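Local coordinates for protein D-aminopeptidase (Burkholderia sp. LK4, PDB 5TZB) that acts as a beta-aminopeptidase of peptidase family S58, an Ntn hydrolase that probably releases beta-amino acids from the N-termini of peptides, at residues 70-75 against 105-110; 114-119 against 145-150; 138-143 against 314-319. All blocks are in the same frame, centred on the assembly; numbering follows the deposited sequence.

Contact 1 of 3, residues 70-75 against 105-110; sequences IEPRAG and GLLTTP
With CG anti to the backbone N (chi1 176°), Leu107 sends its CD2 methyl to the ring of Pro72; in Glu71, CG lies anti to the carbonyl carbon (chi1 -64°) and a bend at chi2 brings the carboxylate down beside the ring of Pro110. These two meetings occur where the chain crosses from one beta-sheet to the other of the alpha-beta-beta-alpha sandwich of Ntn hydrolases. Residues 105-110 leave strand 106-107 of one sheet and run into strand 111-115 of the other, where strand 63-71, the antiparallel neighbour, is just ending.

The prolines suit this spot because neither has an N-H to offer to a strand partner, while each has a compact ring to bury. Pro72 presents CB to Leu107 CD2 at 3.8 Å, the two side chains meeting at a slant. Leu107 thus reaches from the sheet of strand 106-107 to Pro72, and Phe304 of strand 298-305, in that same sheet, touches both; Cys82 also packs against Pro72.

Pro110 is approached from two directions. Ile70 O comes to 3.4 Å from Pro110 CA, and Glu71 OE1 lies 3.4 Å from Pro110 CG, the two side chains running side by side and pointing the same way. It is the carboxylate end of the glutamate that lies against CG and CB of the ring, with OE1 also forming a long, weak ion pair with Arg48. The buried Thr109 O finds no polar partner; Pro72 CG lies 3.7 Å from it. The hydroxyl of the same residue bonds the carbonyl of the following one: Thr109 OG1 donates to Pro110 O over 2.9 Å, standing 28° out of the carbonyl plane.

Contact 2 of 3, residues 114-119 against 145-150; sequences TNTHSV and VMETYD
Thr114 O is gripped from several sides: Thr148 N donates to it at 3.3 Å, Glu147 CA approaches at 3.1 Å in a CA-H...O contact, and Gln219 adds a side-chain N-H. With Thr114 N bonded to Met146 O at 3.0 Å, this is the parallel strand pairing of a beta-alpha-beta unit, strands 111-115 and 144-148 joined through helix 119-129.

Asn115 makes an Asx turn, its OD1 accepting from His117 N, and opens a type I turn that leads into the helix. Asn115 ND2 and Asp150 OD2 both bond Thr65 OG1. Glu147 has CG between its backbone N and carbonyl carbon (chi1 58°) and bends again at chi2, which folds the carboxylate back over Thr116. There Thr116 OG1 donates to Glu147 OE1 over a short 2.5 Å, from 51° above the carboxylate plane. Val119 CG2 packs on CB and CG of Glu147, the side chains crossing at about a right angle; its short branched side chain lets Val119, starting helix 119-129, set its other methyl on Val145.

Because Asp94 N bonds Glu147 OE2, both carboxylate oxygens have partners, which should fix the rotation of this buried acid.

Contact 3 of 3, residues 138-143 against 314-319; sequences VYWCMP and ANYGSK
The rings of Trp140 and Tyr316 make the tight half of this contact, an offset stack of the indole six-membered ring on the phenol with centroids 4.3 Å apart and planes 14° from parallel. Trp140 CH2 sits above the centre of the tyrosine ring, whereas Tyr316 CE2 lies nearer the rim of the indole. In Trp140, CG is set between the backbone N and the carbonyl carbon (chi1 38°), so that the indole folds back toward Tyr316. The two rings give the loops a broad apolar face to meet on, while NH and OH remain able to bond at the rims.

One backbone bond and one backbone-to-side-chain bond join the loops beside the stack. Tyr316 N donates to Val138 O at 2.8 Å, and Val138 N donates to Asn315 OD1 at 3.0 Å. A short amide side chain suits the second bond: CG of Asn315, anti to its backbone N, carries OD1 to Val138 N.

Val138, though partly exposed, still packs on Tyr316, its CB 3.5 Å from Tyr316 O. The loose side is the type II turn beyond, where exposed Gly317 and Ser318 do not touch 138-143; glycine readily accepts the positive phi there. Tyr139 meets the loop mainly through CB, 3.8 Å from Ala314 O; its ring leads away and its OH bonds Glu130.

The polar ends of the stack finish on another chain: Trp140 NE1 and Tyr316 OH both bond Asn92 of the third subunit, and Trp140 also meets the Tyr149 ring there. One foreign amide therefore ties both stacked rings, consistent with a pairing of loops completed by assembly.

Contacts 1 and 2 are buried and both reach the sheet of strands 63-71 and 111-115, contact 1 also bridging to the other sheet; contact 3 lies at the surface, between loops. Their chemistry follows that placing. Contact 1 works mainly through proline and leucine carbons between sheets, contact 2 adds strand hydrogen bonding and a buried acid, and contact 3 depends on aromatic stacking with two backbone-donated bonds. Contacts 1 and 3 touch directly: Thr109 OG1 lies 3.3 Å from Pro143 CA. Contacts 2 and 3, with centres about 27 Å apart, alternate in the order of their segments along the chain, and both reach the third subunit.

Contact 1 of 3, residues 70-75 against 105-110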
ATOM      1  N   ILE C  70     -19.374  -6.111  17.121  1.00 19.69           N
ATOM      2  CA  ILE C  70     -18.408  -7.067  17.619  1.00 19.73           C
ATOM      3  C   ILE C  70     -17.612  -6.377  18.698  1.00 20.59           C
ATOM      4  O   ILE C  70     -16.995  -5.328  18.437  1.00 20.71           O
ATOM      5  CB  ILE C  70     -17.436  -7.557  16.530  1.00 19.81           C
ATOM      6  CG1 ILE C  70     -18.178  -8.047  15.288  1.00 19.50           C
ATOM      7  CG2 ILE C  70     -16.510  -8.641  17.077  1.00 20.27           C
ATOM      8  CD1 ILE C  70     -17.247  -8.259  14.104  1.00 17.78           C
ATOM      9  N   GLU C  71     -17.620  -6.947  19.899  1.00 20.04           N
ATOM     10  CA  GLU C  71     -16.716  -6.490  20.955  1.00 20.16           C
ATOM     11  C   GLU C  71     -15.481  -7.378  20.904  1.00 18.09           C
ATOM     12  O   GLU C  71     -15.608  -8.601  20.988  1.00 18.39           O
ATOM     13  CB  GLU C  71     -17.369  -6.558  22.340  1.00 21.07           C
ATOM     14  CG  GLU C  71     -18.575  -5.651  22.524  1.00 23.77           C
ATOM     15  CD  GLU C  71     -18.206  -4.193  22.793  1.00 25.65           C
ATOM     16  OE1 GLU C  71     -17.017  -3.814  22.649  1.00 26.17           O
ATOM     17  OE2 GLU C  71     -19.114  -3.426  23.182  1.00 26.98           O
ATOM     18  N   PRO C  72     -14.290  -6.780  20.707  1.00 16.40           N
ATOM     19  CA  PRO C  72     -13.082  -7.598  20.614  1.00 16.83           C
ATOM     20  C   PRO C  72     -12.621  -8.183  21.957  1.00 18.39           C
ATOM     21  O   PRO C  72     -11.823  -9.117  21.941  1.00 19.51           O
ATOM     22  CB  PRO C  72     -12.039  -6.612  20.077  1.00 15.90           C
ATOM     23  CG  PRO C  72     -12.516  -5.283  20.558  1.00 15.30           C
ATOM     24  CD  PRO C  72     -14.000  -5.349  20.478  1.00 15.16           C
ATOM     25  N   ARG C  73     -13.087  -7.629  23.077  1.00 19.02           N
ATOM     26  CA  ARG C  73     -12.657  -8.055  24.415  1.00 19.97           C
ATOM     27  C   ARG C  73     -13.838  -8.369  25.328  1.00 22.73           C
ATOM     28  O   ARG C  73     -14.988  -8.034  25.017  1.00 23.59           O
ATOM     29  CB  ARG C  73     -11.794  -6.976  25.086  1.00 19.64           C
ATOM     30  CG  ARG C  73     -10.488  -6.636  24.375  1.00 19.78           C
ATOM     31  CD  ARG C  73      -9.437  -7.725  24.566  1.00 19.89           C
ATOM     32  NE  ARG C  73      -8.111  -7.267  24.171  1.00 19.44           N
ATOM     33  CZ  ARG C  73      -7.029  -8.043  24.139  1.00 19.47           C
ATOM     34  NH1 ARG C  73      -7.120  -9.325  24.466  1.00 20.08           N
ATOM     35  NH2 ARG C  73      -5.859  -7.544  23.762  1.00 18.65           N
ATOM     36  N   ALA C  74     -13.555  -9.015  26.459  1.00 23.49           N
ATOM     37  CA  ALA C  74     -14.588  -9.286  27.451  1.00 24.36           C
ATOM     38  C   ALA C  74     -15.084  -7.975  28.049  1.00 24.67           C
ATOM     39  O   ALA C  74     -16.256  -7.853  28.405  1.00 25.57           O
ATOM     40  CB  ALA C  74     -14.060 -10.222  28.554  1.00 24.25           C
ATOM     41  N   GLY C  75     -14.175  -7.011  28.189  1.00 25.09           N
ATOM     42  CA  GLY C  75     -14.524  -5.686  28.671  1.00 25.27           C
ATOM     43  C   GLY C  75     -14.357  -4.612  27.610  1.00 25.58           C
ATOM     44  O   GLY C  75     -14.402  -4.887  26.405  1.00 25.94           O
ATOM     45  N   GLY C 105      -1.862  -0.423  13.704  1.00 13.68           N
ATOM     46  CA  GLY C 105      -2.402  -1.747  13.949  1.00 13.82           C
ATOM     47  C   GLY C 105      -3.053  -1.922  15.315  1.00 14.72           C
ATOM     48  O   GLY C 105      -2.938  -2.988  15.928  1.00 15.25           O
ATOM     49  N   LEU C 106      -3.767  -0.900  15.777  1.00 14.39           N
ATOM     50  CA  LEU C 106      -4.405  -0.965  17.089  1.00 14.73           C
ATOM     51  C   LEU C 106      -5.915  -0.755  17.006  1.00 15.57           C
ATOM     52  O   LEU C 106      -6.391   0.345  16.717  1.00 15.81           O
ATOM     53  CB  LEU C 106      -3.786   0.070  18.038  1.00 14.17           C
ATOM     54  CG  LEU C 106      -2.363  -0.242  18.541  1.00 14.64           C
ATOM     55  CD1 LEU C 106      -1.713   0.971  19.259  1.00 16.04           C
ATOM     56  CD2 LEU C 106      -2.379  -1.457  19.451  1.00 13.40           C
ATOM     57  N   LEU C 107      -6.657  -1.827  17.285  1.00 15.47           N
ATOM     58  CA  LEU C 107      -8.102  -1.788  17.411  1.00 15.29           C
ATOM     59  C   LEU C 107      -8.418  -1.390  18.844  1.00 17.11           C
ATOM     60  O   LEU C 107      -8.015  -2.085  19.788  1.00 18.27           O
ATOM     61  CB  LEU C 107      -8.713  -3.162  17.057  1.00 15.73           C
ATOM     62  CG  LEU C 107     -10.223  -3.382  17.198  1.00 16.57           C
ATOM     63  CD1 LEU C 107     -11.001  -2.532  16.177  1.00 16.61           C
ATOM     64  CD2 LEU C 107     -10.597  -4.876  17.058  1.00 15.47           C
ATOM     65  N   THR C 108      -9.126  -0.274  19.016  1.00 17.57           N
ATOM     66  CA  THR C 108      -9.317   0.302  20.340  1.00 18.32           C
ATOM     67  C   THR C 108     -10.793   0.532  20.640  1.00 18.70           C
ATOM     68  O   THR C 108     -11.128   1.205  21.614  1.00 20.33           O
ATOM     69  CB  THR C 108      -8.562   1.663  20.478  1.00 16.00           C
ATOM     70  OG1 THR C 108      -9.072   2.598  19.520  1.00 17.07           O
ATOM     71  CG2 THR C 108      -7.072   1.483  20.251  1.00 14.82           C
ATOM     72  N   THR C 109     -11.663  -0.001  19.784  1.00 17.21           N
ATOM     73  CA  THR C 109     -13.102   0.224  19.863  1.00 17.92           C
ATOM     74  C   THR C 109     -13.849  -1.050  19.498  1.00 17.85           C
ATOM     75  O   THR C 109     -13.240  -1.998  19.016  1.00 17.91           O
ATOM     76  CB  THR C 109     -13.580   1.327  18.895  1.00 17.43           C
ATOM     77  OG1 THR C 109     -13.288   0.922  17.545  1.00 16.99           O
ATOM     78  CG2 THR C 109     -12.904   2.664  19.205  1.00 16.95           C
ATOM     79  N   PRO C 110     -15.175  -1.063  19.696  1.00 16.30           N
ATOM     80  CA  PRO C 110     -15.924  -2.128  19.029  1.00 15.59           C
ATOM     81  C   PRO C 110     -15.885  -1.963  17.514  1.00 15.69           C
ATOM     82  O   PRO C 110     -15.488  -0.912  16.995  1.00 15.38           O
ATOM     83  CB  PRO C 110     -17.362  -1.938  19.519  1.00 16.33           C
ATOM     84  CG  PRO C 110     -17.274  -1.048  20.689  1.00 17.98           C
ATOM     85  CD  PRO C 110     -16.029  -0.239  20.577  1.00 17.17           C
TER

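Contact 2 of 3, residues 114-119 against 145-150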
ATOM      1  N   THR C 114     -23.146  -2.134   9.309  1.00 20.89           N
ATOM      2  CA  THR C 114     -24.489  -1.623   9.024  1.00 20.98           C
ATOM      3  C   THR C 114     -24.653  -1.395   7.510  1.00 16.91           C
ATOM      4  O   THR C 114     -23.885  -1.933   6.733  1.00 16.46           O
ATOM      5  CB  THR C 114     -24.773  -0.332   9.822  1.00 21.15           C
ATOM      6  OG1 THR C 114     -26.153   0.034   9.693  1.00 22.53           O
ATOM      7  CG2 THR C 114     -23.881   0.805   9.372  1.00 16.81           C
ATOM      8  N   ASN C 115     -25.655  -0.626   7.084  1.00 17.41           N
ATOM      9  CA  ASN C 115     -25.810  -0.318   5.660  1.00 20.34           C
ATOM     10  C   ASN C 115     -25.014   0.930   5.265  1.00 20.57           C
ATOM     11  O   ASN C 115     -24.595   1.689   6.137  1.00 19.77           O
ATOM     12  CB  ASN C 115     -27.282  -0.127   5.300  1.00 21.09           C
ATOM     13  CG  ASN C 115     -27.868   1.134   5.908  1.00 22.00           C
ATOM     14  OD1 ASN C 115     -27.642   2.238   5.408  1.00 22.62           O
ATOM     15  ND2 ASN C 115     -28.641   0.976   6.976  1.00 21.60           N
ATOM     16  N   THR C 116     -24.834   1.142   3.959  1.00 20.15           N
ATOM     17  CA  THR C 116     -23.949   2.191   3.439  1.00 19.37           C
ATOM     18  C   THR C 116     -24.290   3.611   3.896  1.00 19.11           C
ATOM     19  O   THR C 116     -23.392   4.430   4.094  1.00 19.17           O
ATOM     20  CB  THR C 116     -23.919   2.187   1.890  1.00 20.57           C
ATOM     21  OG1 THR C 116     -23.853   0.832   1.408  1.00 21.04           O
ATOM     22  CG2 THR C 116     -22.711   2.979   1.388  1.00 20.02           C
ATOM     23  N   HIS C 117     -25.573   3.916   4.040  1.00 18.54           N
ATOM     24  CA  HIS C 117     -25.965   5.278   4.359  1.00 20.46           C
ATOM     25  C   HIS C 117     -26.130   5.533   5.861  1.00 21.73           C
ATOM     26  O   HIS C 117     -26.503   6.625   6.273  1.00 23.37           O
ATOM     27  CB  HIS C 117     -27.244   5.630   3.598  1.00 20.87           C
ATOM     28  CG  HIS C 117     -27.025   5.773   2.122  1.00 20.93           C
ATOM     29  ND1 HIS C 117     -28.042   6.027   1.227  1.00 21.66           N
ATOM     30  CD2 HIS C 117     -25.885   5.722   1.391  1.00 20.69           C
ATOM     31  CE1 HIS C 117     -27.544   6.104   0.006  1.00 21.34           C
ATOM     32  NE2 HIS C 117     -26.234   5.927   0.078  1.00 21.42           N
ATOM     33  N   SER C 118     -25.810   4.538   6.673  1.00 20.97           N
ATOM     34  CA  SER C 118     -25.935   4.673   8.116  1.00 20.63           C
ATOM     35  C   SER C 118     -24.587   4.642   8.852  1.00 20.50           C
ATOM     36  O   SER C 118     -24.552   4.699  10.086  1.00 21.55           O
ATOM     37  CB  SER C 118     -26.845   3.560   8.660  1.00 20.15           C
ATOM     38  OG  SER C 118     -28.148   3.647   8.116  1.00 20.60           O
ATOM     39  N   VAL C 119     -23.490   4.540   8.108  1.00 18.87           N
ATOM     40  CA  VAL C 119     -22.162   4.407   8.718  1.00 19.19           C
ATOM     41  C   VAL C 119     -21.800   5.547   9.677  1.00 19.49           C
ATOM     42  O   VAL C 119     -21.314   5.303  10.783  1.00 16.20           O
ATOM     43  CB  VAL C 119     -21.070   4.291   7.639  1.00 18.63           C
ATOM     44  CG1 VAL C 119     -19.638   4.438   8.261  1.00 16.60           C
ATOM     45  CG2 VAL C 119     -21.218   2.957   6.896  1.00 18.49           C
ATOM     46  N   VAL C 145     -16.340   1.071  11.611  1.00 16.49           N
ATOM     47  CA  VAL C 145     -17.667   0.752  11.116  1.00 17.17           C
ATOM     48  C   VAL C 145     -17.520   0.391   9.651  1.00 18.14           C
ATOM     49  O   VAL C 145     -16.818   1.084   8.906  1.00 16.87           O
ATOM     50  CB  VAL C 145     -18.659   1.914  11.290  1.00 17.77           C
ATOM     51  CG1 VAL C 145     -20.050   1.512  10.793  1.00 18.02           C
ATOM     52  CG2 VAL C 145     -18.735   2.326  12.751  1.00 17.35           C
ATOM     53  N   MET C 146     -18.122  -0.732   9.257  1.00 18.95           N
ATOM     54  CA  MET C 146     -18.068  -1.190   7.877  1.00 17.58           C
ATOM     55  C   MET C 146     -19.490  -1.410   7.397  1.00 18.14           C
ATOM     56  O   MET C 146     -20.419  -1.385   8.202  1.00 18.48           O
ATOM     57  CB  MET C 146     -17.215  -2.450   7.768  1.00 16.83           C
ATOM     58  CG  MET C 146     -15.741  -2.181   8.099  1.00 17.50           C
ATOM     59  SD  MET C 146     -14.702  -3.649   8.051  1.00 23.65           S
ATOM     60  CE  MET C 146     -15.164  -4.415   9.603  1.00 22.48           C
ATOM     61  N   GLU C 147     -19.673  -1.616   6.091  1.00 17.36           N
ATOM     62  CA  GLU C 147     -21.014  -1.626   5.534  1.00 17.66           C
ATOM     63  C   GLU C 147     -21.162  -2.481   4.285  1.00 17.97           C
ATOM     64  O   GLU C 147     -20.178  -2.784   3.611  1.00 17.66           O
ATOM     65  CB  GLU C 147     -21.454  -0.195   5.197  1.00 18.02           C
ATOM     66  CG  GLU C 147     -20.542   0.546   4.216  1.00 17.51           C
ATOM     67  CD  GLU C 147     -20.743   0.134   2.746  1.00 18.56           C
ATOM     68  OE1 GLU C 147     -21.843  -0.346   2.380  1.00 18.54           O
ATOM     69  OE2 GLU C 147     -19.789   0.304   1.956  1.00 18.34           O
ATOM     70  N   THR C 148     -22.402  -2.855   3.988  1.00 17.97           N
ATOM     71  CA  THR C 148     -22.778  -3.320   2.655  1.00 18.56           C
ATOM     72  C   THR C 148     -24.118  -2.644   2.282  1.00 18.39           C
ATOM     73  O   THR C 148     -24.776  -2.035   3.131  1.00 18.19           O
ATOM     74  CB  THR C 148     -22.875  -4.861   2.587  1.00 19.34           C
ATOM     75  OG1 THR C 148     -23.813  -5.317   3.561  1.00 20.11           O
ATOM     76  CG2 THR C 148     -21.501  -5.509   2.880  1.00 19.41           C
ATOM     77  N   TYR C 149     -24.519  -2.747   1.020  1.00 19.28           N
ATOM     78  CA  TYR C 149     -25.634  -1.961   0.482  1.00 20.59           C
ATOM     79  C   TYR C 149     -26.959  -2.745   0.385  1.00 22.24           C
ATOM     80  O   TYR C 149     -27.091  -3.643  -0.447  1.00 22.68           O
ATOM     81  CB  TYR C 149     -25.212  -1.420  -0.891  1.00 21.10           C
ATOM     82  CG  TYR C 149     -26.275  -0.696  -1.677  1.00 23.84           C
ATOM     83  CD1 TYR C 149     -26.566   0.640  -1.436  1.00 24.32           C
ATOM     84  CD2 TYR C 149     -26.969  -1.348  -2.696  1.00 25.79           C
ATOM     85  CE1 TYR C 149     -27.552   1.309  -2.177  1.00 25.94           C
ATOM     86  CE2 TYR C 149     -27.946  -0.694  -3.439  1.00 26.97           C
ATOM     87  CZ  TYR C 149     -28.231   0.635  -3.179  1.00 27.75           C
ATOM     88  OH  TYR C 149     -29.207   1.272  -3.922  1.00 29.78           O
ATOM     89  N   ASP C 150     -27.938  -2.392   1.222  1.00 22.40           N
ATOM     90  CA  ASP C 150     -29.244  -3.055   1.207  1.00 23.91           C
ATOM     91  C   ASP C 150     -30.315  -2.227   0.488  1.00 25.72           C
ATOM     92  O   ASP C 150     -31.478  -2.267   0.855  1.00 26.19           O
ATOM     93  CB  ASP C 150     -29.729  -3.375   2.637  1.00 23.10           C
ATOM     94  CG  ASP C 150     -29.712  -2.157   3.579  1.00 21.95           C
ATOM     95  OD1 ASP C 150     -29.711  -1.002   3.115  1.00 22.81           O
ATOM     96  OD2 ASP C 150     -29.735  -2.362   4.811  1.00 19.96           O
TER

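Contact 3 of 3, residues 138-143 against 314-319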
ATOM      1  N   VAL C 138      -7.041  11.913  27.575  1.00 36.44           N
ATOM      2  CA  VAL C 138      -6.942  12.633  26.318  1.00 33.42           C
ATOM      3  C   VAL C 138      -6.755  11.673  25.151  1.00 29.98           C
ATOM      4  O   VAL C 138      -5.695  11.060  25.000  1.00 29.42           O
ATOM      5  CB  VAL C 138      -5.793  13.661  26.352  1.00 33.33           C
ATOM      6  CG1 VAL C 138      -5.727  14.443  25.052  1.00 32.74           C
ATOM      7  CG2 VAL C 138      -5.971  14.595  27.552  1.00 33.88           C
ATOM      8  N   TYR C 139      -7.809  11.511  24.355  1.00 26.92           N
ATOM      9  CA  TYR C 139      -7.714  10.734  23.128  1.00 24.06           C
ATOM     10  C   TYR C 139      -8.901  11.046  22.245  1.00 23.43           C
ATOM     11  O   TYR C 139      -9.911  11.583  22.702  1.00 23.65           O
ATOM     12  CB  TYR C 139      -7.637   9.226  23.417  1.00 22.34           C
ATOM     13  CG  TYR C 139      -8.947   8.607  23.832  1.00 21.68           C
ATOM     14  CD1 TYR C 139      -9.706   7.883  22.928  1.00 21.33           C
ATOM     15  CD2 TYR C 139      -9.423   8.745  25.132  1.00 21.95           C
ATOM     16  CE1 TYR C 139     -10.910   7.303  23.306  1.00 21.60           C
ATOM     17  CE2 TYR C 139     -10.625   8.173  25.521  1.00 22.25           C
ATOM     18  CZ  TYR C 139     -11.365   7.452  24.603  1.00 22.30           C
ATOM     19  OH  TYR C 139     -12.562   6.876  24.975  1.00 22.26           O
ATOM     20  N   TRP C 140      -8.764  10.705  20.971  1.00 22.33           N
ATOM     21  CA  TRP C 140      -9.841  10.873  20.016  1.00 20.34           C
ATOM     22  C   TRP C 140     -10.344   9.492  19.613  1.00 19.75           C
ATOM     23  O   TRP C 140      -9.578   8.635  19.184  1.00 20.20           O
ATOM     24  CB  TRP C 140      -9.376  11.708  18.806  1.00 18.74           C
ATOM     25  CG  TRP C 140      -7.964  11.443  18.350  1.00 18.64           C
ATOM     26  CD1 TRP C 140      -7.568  10.666  17.288  1.00 18.44           C
ATOM     27  CD2 TRP C 140      -6.760  11.949  18.943  1.00 19.13           C
ATOM     28  NE1 TRP C 140      -6.193  10.671  17.185  1.00 18.31           N
ATOM     29  CE2 TRP C 140      -5.676  11.444  18.192  1.00 18.45           C
ATOM     30  CE3 TRP C 140      -6.495  12.783  20.036  1.00 20.39           C
ATOM     31  CZ2 TRP C 140      -4.353  11.747  18.498  1.00 19.38           C
ATOM     32  CZ3 TRP C 140      -5.181  13.081  20.342  1.00 20.73           C
ATOM     33  CH2 TRP C 140      -4.125  12.570  19.574  1.00 20.64           C
ATOM     34  N   CYS C 141     -11.635   9.275  19.807  1.00 19.32           N
ATOM     35  CA  CYS C 141     -12.247   7.980  19.566  1.00 18.54           C
ATOM     36  C   CYS C 141     -12.416   7.741  18.074  1.00 17.74           C
ATOM     37  O   CYS C 141     -12.961   8.590  17.381  1.00 19.90           O
ATOM     38  CB  CYS C 141     -13.598   7.905  20.277  1.00 18.43           C
ATOM     39  SG  CYS C 141     -14.400   6.296  20.165  1.00 21.09           S
ATOM     40  N   MET C 142     -11.938   6.605  17.579  1.00 16.56           N
ATOM     41  CA  MET C 142     -12.019   6.296  16.147  1.00 15.80           C
ATOM     42  C   MET C 142     -12.600   4.890  15.900  1.00 15.75           C
ATOM     43  O   MET C 142     -11.854   3.955  15.578  1.00 12.89           O
ATOM     44  CB  MET C 142     -10.633   6.427  15.503  1.00 14.26           C
ATOM     45  CG  MET C 142     -10.035   7.857  15.551  1.00 12.93           C
ATOM     46  SD  MET C 142      -8.383   7.955  14.842  1.00 17.51           S
ATOM     47  CE  MET C 142      -7.438   7.001  16.041  1.00 18.32           C
ATOM     48  N   PRO C 143     -13.928   4.733  16.061  1.00 15.03           N
ATOM     49  CA  PRO C 143     -14.580   3.422  15.891  1.00 15.86           C
ATOM     50  C   PRO C 143     -14.488   2.842  14.467  1.00 16.40           C
ATOM     51  O   PRO C 143     -14.453   3.581  13.479  1.00 15.56           O
ATOM     52  CB  PRO C 143     -16.042   3.701  16.259  1.00 16.33           C
ATOM     53  CG  PRO C 143     -16.013   5.016  17.053  1.00 17.16           C
ATOM     54  CD  PRO C 143     -14.877   5.784  16.457  1.00 16.10           C
ATOM     55  N   ALA C 314      -4.350   4.491  24.687  1.00 32.56           N
ATOM     56  CA  ALA C 314      -3.983   5.833  24.270  1.00 31.31           C
ATOM     57  C   ALA C 314      -4.495   6.842  25.281  1.00 30.47           C
ATOM     58  O   ALA C 314      -5.672   6.852  25.621  1.00 31.38           O
ATOM     59  CB  ALA C 314      -4.541   6.142  22.883  1.00 32.03           C
ATOM     60  N   ASN C 315      -3.580   7.661  25.785  1.00 30.27           N
ATOM     61  CA  ASN C 315      -3.876   8.725  26.734  1.00 30.22           C
ATOM     62  C   ASN C 315      -2.798   9.780  26.564  1.00 30.71           C
ATOM     63  O   ASN C 315      -1.790   9.768  27.274  1.00 30.95           O
ATOM     64  CB  ASN C 315      -3.916   8.195  28.165  1.00 31.04           C
ATOM     65  CG  ASN C 315      -4.405   9.237  29.164  1.00 32.41           C
ATOM     66  OD1 ASN C 315      -4.831  10.332  28.788  1.00 33.22           O
ATOM     67  ND2 ASN C 315      -4.308   8.911  30.453  1.00 31.65           N
ATOM     68  N   TYR C 316      -2.988  10.670  25.602  1.00 31.26           N
ATOM     69  CA  TYR C 316      -1.926  11.572  25.186  1.00 32.52           C
ATOM     70  C   TYR C 316      -1.549  12.578  26.261  1.00 35.74           C
ATOM     71  O   TYR C 316      -2.403  13.165  26.911  1.00 35.02           O
ATOM     72  CB  TYR C 316      -2.323  12.261  23.876  1.00 31.07           C
ATOM     73  CG  TYR C 316      -2.433  11.240  22.762  1.00 29.12           C
ATOM     74  CD1 TYR C 316      -1.321  10.904  22.002  1.00 27.76           C
ATOM     75  CD2 TYR C 316      -3.623  10.551  22.525  1.00 28.42           C
ATOM     76  CE1 TYR C 316      -1.394   9.948  21.002  1.00 26.38           C
ATOM     77  CE2 TYR C 316      -3.707   9.589  21.528  1.00 27.12           C
ATOM     78  CZ  TYR C 316      -2.586   9.296  20.767  1.00 26.18           C
ATOM     79  OH  TYR C 316      -2.642   8.342  19.778  1.00 25.11           O
ATOM     80  N   GLY C 317      -0.243  12.727  26.457  1.00 39.92           N
ATOM     81  CA  GLY C 317       0.290  13.585  27.496  1.00 42.41           C
ATOM     82  C   GLY C 317       0.734  12.794  28.713  1.00 43.99           C
ATOM     83  O   GLY C 317       1.487  13.293  29.550  1.00 45.20           O
ATOM     84  N   SER C 318       0.284  11.547  28.807  1.00 45.20           N
ATOM     85  CA  SER C 318       0.611  10.721  29.960  1.00 46.57           C
ATOM     86  C   SER C 318       1.466   9.511  29.603  1.00 46.04           C
ATOM     87  O   SER C 318       0.959   8.512  29.101  1.00 46.71           O
ATOM     88  CB  SER C 318      -0.677  10.271  30.646  1.00 48.91           C
ATOM     89  OG  SER C 318      -0.406   9.384  31.715  1.00 50.76           O
ATOM     90  N   LYS C 319       2.762   9.617  29.888  1.00 44.52           N
ATOM     91  CA  LYS C 319       3.780   8.695  29.387  1.00 42.94           C
ATOM     92  C   LYS C 319       4.124   7.535  30.347  1.00 39.80           C
ATOM     93  O   LYS C 319       4.217   7.721  31.560  1.00 40.03           O
ATOM     94  CB  LYS C 319       5.037   9.507  29.060  1.00 45.53           C
ATOM     95  CG  LYS C 319       6.362   8.836  29.375  1.00 47.61           C
ATOM     96  CD  LYS C 319       7.517   9.693  28.859  1.00 49.43           C
ATOM     97  CE  LYS C 319       7.551   9.742  27.330  1.00 50.20           C
ATOM     98  NZ  LYS C 319       8.829  10.337  26.842  1.00 50.78           N
TER